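Local coordinates for protein probable hydrolase (Pseudomonas aeruginosa, PDB 3OM8) that probably acts as an alpha/beta-fold hydrolase, possibly a 3-oxoadipate enol-lactonase, at residues E147-T152 against T183-L188. Numbering follows the deposited sequence.
Sequences EDMSET and TNRHGL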
loop_
_atom_site.group_PDB
_atom_site.type_symbol
_atom_site.label_atom_id
_atom_site.label_comp_id
_atom_site.label_asym_id
_atom_site.label_seq_id
_atom_site.Cartn_x
_atom_site.Cartn_y
_atom_site.Cartn_z
ATOM N N GLU B 147 11.136 -34.620 -18.119
ATOM C CA GLU B 147 12.009 -34.861 -19.261
ATOM C C GLU B 147 12.909 -33.634 -19.394
ATOM O O GLU B 147 14.131 -33.743 -19.297
ATOM C CB GLU B 147 11.208 -35.103 -20.544
ATOM C CG GLU B 147 11.677 -36.294 -21.365
ATOM C CD GLU B 147 11.154 -37.622 -20.824
ATOM O OE1 GLU B 147 9.942 -37.712 -20.527
ATOM O OE2 GLU B 147 11.951 -38.579 -20.698
ATOM N N ASP B 148 12.297 -32.466 -19.589
ATOM C CA ASP B 148 13.033 -31.195 -19.621
ATOM C C ASP B 148 12.313 -30.095 -18.824
ATOM O O ASP B 148 11.232 -30.324 -18.281
ATOM C CB ASP B 148 13.257 -30.739 -21.065
ATOM C CG ASP B 148 11.955 -30.474 -21.801
ATOM O OD1 ASP B 148 11.916 -30.695 -23.029
ATOM O OD2 ASP B 148 10.970 -30.047 -21.155
HETATM N N MSE B 149 12.906 -28.902 -18.765
HETATM C CA MSE B 149 12.333 -27.806 -17.981
HETATM C C MSE B 149 11.208 -27.014 -18.680
HETATM O O MSE B 149 10.767 -25.991 -18.164
HETATM C CB MSE B 149 13.431 -26.849 -17.497
HETATM C CG MSE B 149 14.436 -27.453 -16.512
HETATM SE SE MSE B 149 13.664 -28.183 -14.862
HETATM C CE MSE B 149 13.193 -29.970 -15.519
ATOM N N SER B 150 10.735 -27.501 -19.825
ATOM C CA SER B 150 9.668 -26.837 -20.584
ATOM C C SER B 150 8.356 -26.630 -19.830
ATOM O O SER B 150 7.885 -25.502 -19.719
ATOM C CB SER B 150 9.384 -27.573 -21.888
ATOM O OG SER B 150 10.463 -27.419 -22.783
ATOM N N GLU B 151 7.745 -27.705 -19.343
ATOM C CA GLU B 151 6.492 -27.550 -18.609
ATOM C C GLU B 151 6.706 -26.749 -17.329
ATOM O O GLU B 151 5.812 -26.019 -16.868
ATOM C CB GLU B 151 5.859 -28.897 -18.275
ATOM C CG GLU B 151 4.467 -28.759 -17.668
ATOM C CD GLU B 151 3.424 -28.349 -18.696
ATOM O OE1 GLU B 151 3.770 -28.231 -19.894
ATOM O OE2 GLU B 151 2.253 -28.157 -18.308
ATOM N N THR B 152 7.901 -26.893 -16.764
ATOM C CA THR B 152 8.280 -26.169 -15.559
ATOM C C THR B 152 8.386 -24.654 -15.819
ATOM O O THR B 152 7.931 -23.844 -15.008
ATOM C CB THR B 152 9.579 -26.731 -14.960
ATOM O OG1 THR B 152 9.340 -28.063 -14.497
ATOM C CG2 THR B 152 10.041 -25.898 -13.790
ATOM N N THR B 183 18.043 -23.644 -16.100
ATOM C CA THR B 183 18.149 -23.879 -14.667
ATOM C C THR B 183 18.155 -25.378 -14.350
ATOM O O THR B 183 17.238 -26.117 -14.722
ATOM C CB THR B 183 17.038 -23.167 -13.871
ATOM O OG1 THR B 183 17.230 -21.745 -13.952
ATOM C CG2 THR B 183 17.101 -23.568 -12.407
ATOM N N ASN B 184 19.198 -25.825 -13.665
ATOM C CA ASN B 184 19.314 -27.244 -13.341
ATOM C C ASN B 184 18.252 -27.650 -12.327
ATOM O O ASN B 184 17.976 -26.910 -11.379
ATOM C CB ASN B 184 20.711 -27.561 -12.815
ATOM C CG ASN B 184 20.896 -29.023 -12.523
ATOM O OD1 ASN B 184 20.384 -29.538 -11.527
ATOM N ND2 ASN B 184 21.632 -29.705 -13.391
ATOM N N ARG B 185 17.663 -28.822 -12.528
ATOM C CA ARG B 185 16.521 -29.250 -11.734
ATOM C C ARG B 185 16.846 -29.368 -10.256
ATOM O O ARG B 185 15.942 -29.329 -9.422
ATOM C CB ARG B 185 15.964 -30.577 -12.251
ATOM C CG ARG B 185 16.871 -31.782 -12.019
ATOM C CD ARG B 185 16.346 -32.990 -12.786
ATOM N NE ARG B 185 16.224 -32.711 -14.214
ATOM C CZ ARG B 185 15.416 -33.370 -15.035
ATOM N NH1 ARG B 185 14.654 -34.346 -14.568
ATOM N NH2 ARG B 185 15.365 -33.053 -16.322
ATOM N N HIS B 186 18.125 -29.529 -9.932
ATOM C CA HIS B 186 18.530 -29.650 -8.537
ATOM C C HIS B 186 18.581 -28.286 -7.836
ATOM O O HIS B 186 18.371 -28.191 -6.627
ATOM C CB HIS B 186 19.863 -30.395 -8.416
ATOM C CG HIS B 186 19.784 -31.825 -8.856
ATOM N ND1 HIS B 186 19.348 -32.834 -8.025
ATOM C CD2 HIS B 186 20.039 -32.405 -10.052
ATOM C CE1 HIS B 186 19.344 -33.975 -8.687
ATOM N NE2 HIS B 186 19.762 -33.744 -9.919
ATOM N N GLY B 187 18.871 -27.237 -8.599
ATOM C CA GLY B 187 18.780 -25.881 -8.079
ATOM C C GLY B 187 17.351 -25.567 -7.657
ATOM O O GLY B 187 17.104 -25.105 -6.542
ATOM N N LEU B 188 16.408 -25.835 -8.556
ATOM C CA LEU B 188 14.987 -25.687 -8.268
ATOM C C LEU B 188 14.538 -26.551 -7.089
ATOM O O LEU B 188 13.922 -26.061 -6.143
ATOM C CB LEU B 188 14.161 -26.054 -9.499
ATOM C CG LEU B 188 14.400 -25.210 -10.746
ATOM C CD1 LEU B 188 13.441 -25.627 -11.846
ATOM C CD2 LEU B 188 14.206 -23.754 -10.402
#
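Thr183 meets the selenomethionine Met149 through its backbone, the carbonyl O lying 3.6 Å from Met149 CG, while its own hydroxyl is bonded to the carbonyl of Met179. Asn184 takes the N-cap of helix 185-196: with CG anti to the backbone N (chi1 -178°), its OD1 accepts from His186 N at 2.8 Å, the short amide side chain suiting a place where the first turn leaves backbone N-H groups without helical acceptors. Arg185 reaches across to segment 147-152, its NH2 donating to Glu147 O at 3.3 Å, a long and bent bond (142°); the oxygen lies in the guanidinium plane, yet the donor stands well above the carbonyl plane. NH1 bonds to the carbonyls of Leu144 and Ala146, so the long, multiply donating side chain gathers three backbone oxygens at the C-terminal end of helix 134-145 and just beyond it. Met149 crosses Arg185 at about a right angle and sets CE over one guanidinium face, 3.9 Å from NH2 and offset toward the rim; its flexible chain, bent at chi2 and chi3, suits a residue with such varied neighbours. It precedes helix 150-160, whose start is marked by an Asx turn, Asp148 OD2 accepting from Ser150 N at 2.9 Å. Leu188 reaches tip to tip toward two partners: CD1 lies 4.0 Å from Met149 SE and 3.9 Å from Thr152 CG2. Its branched aliphatic end suits this apolar cluster, which Val143 joins. The contact thus joins the starts of two helices within the helical region inserted between strands 118-124 and 211-216, the usual place of the cap (lid) in alpha/beta hydrolases.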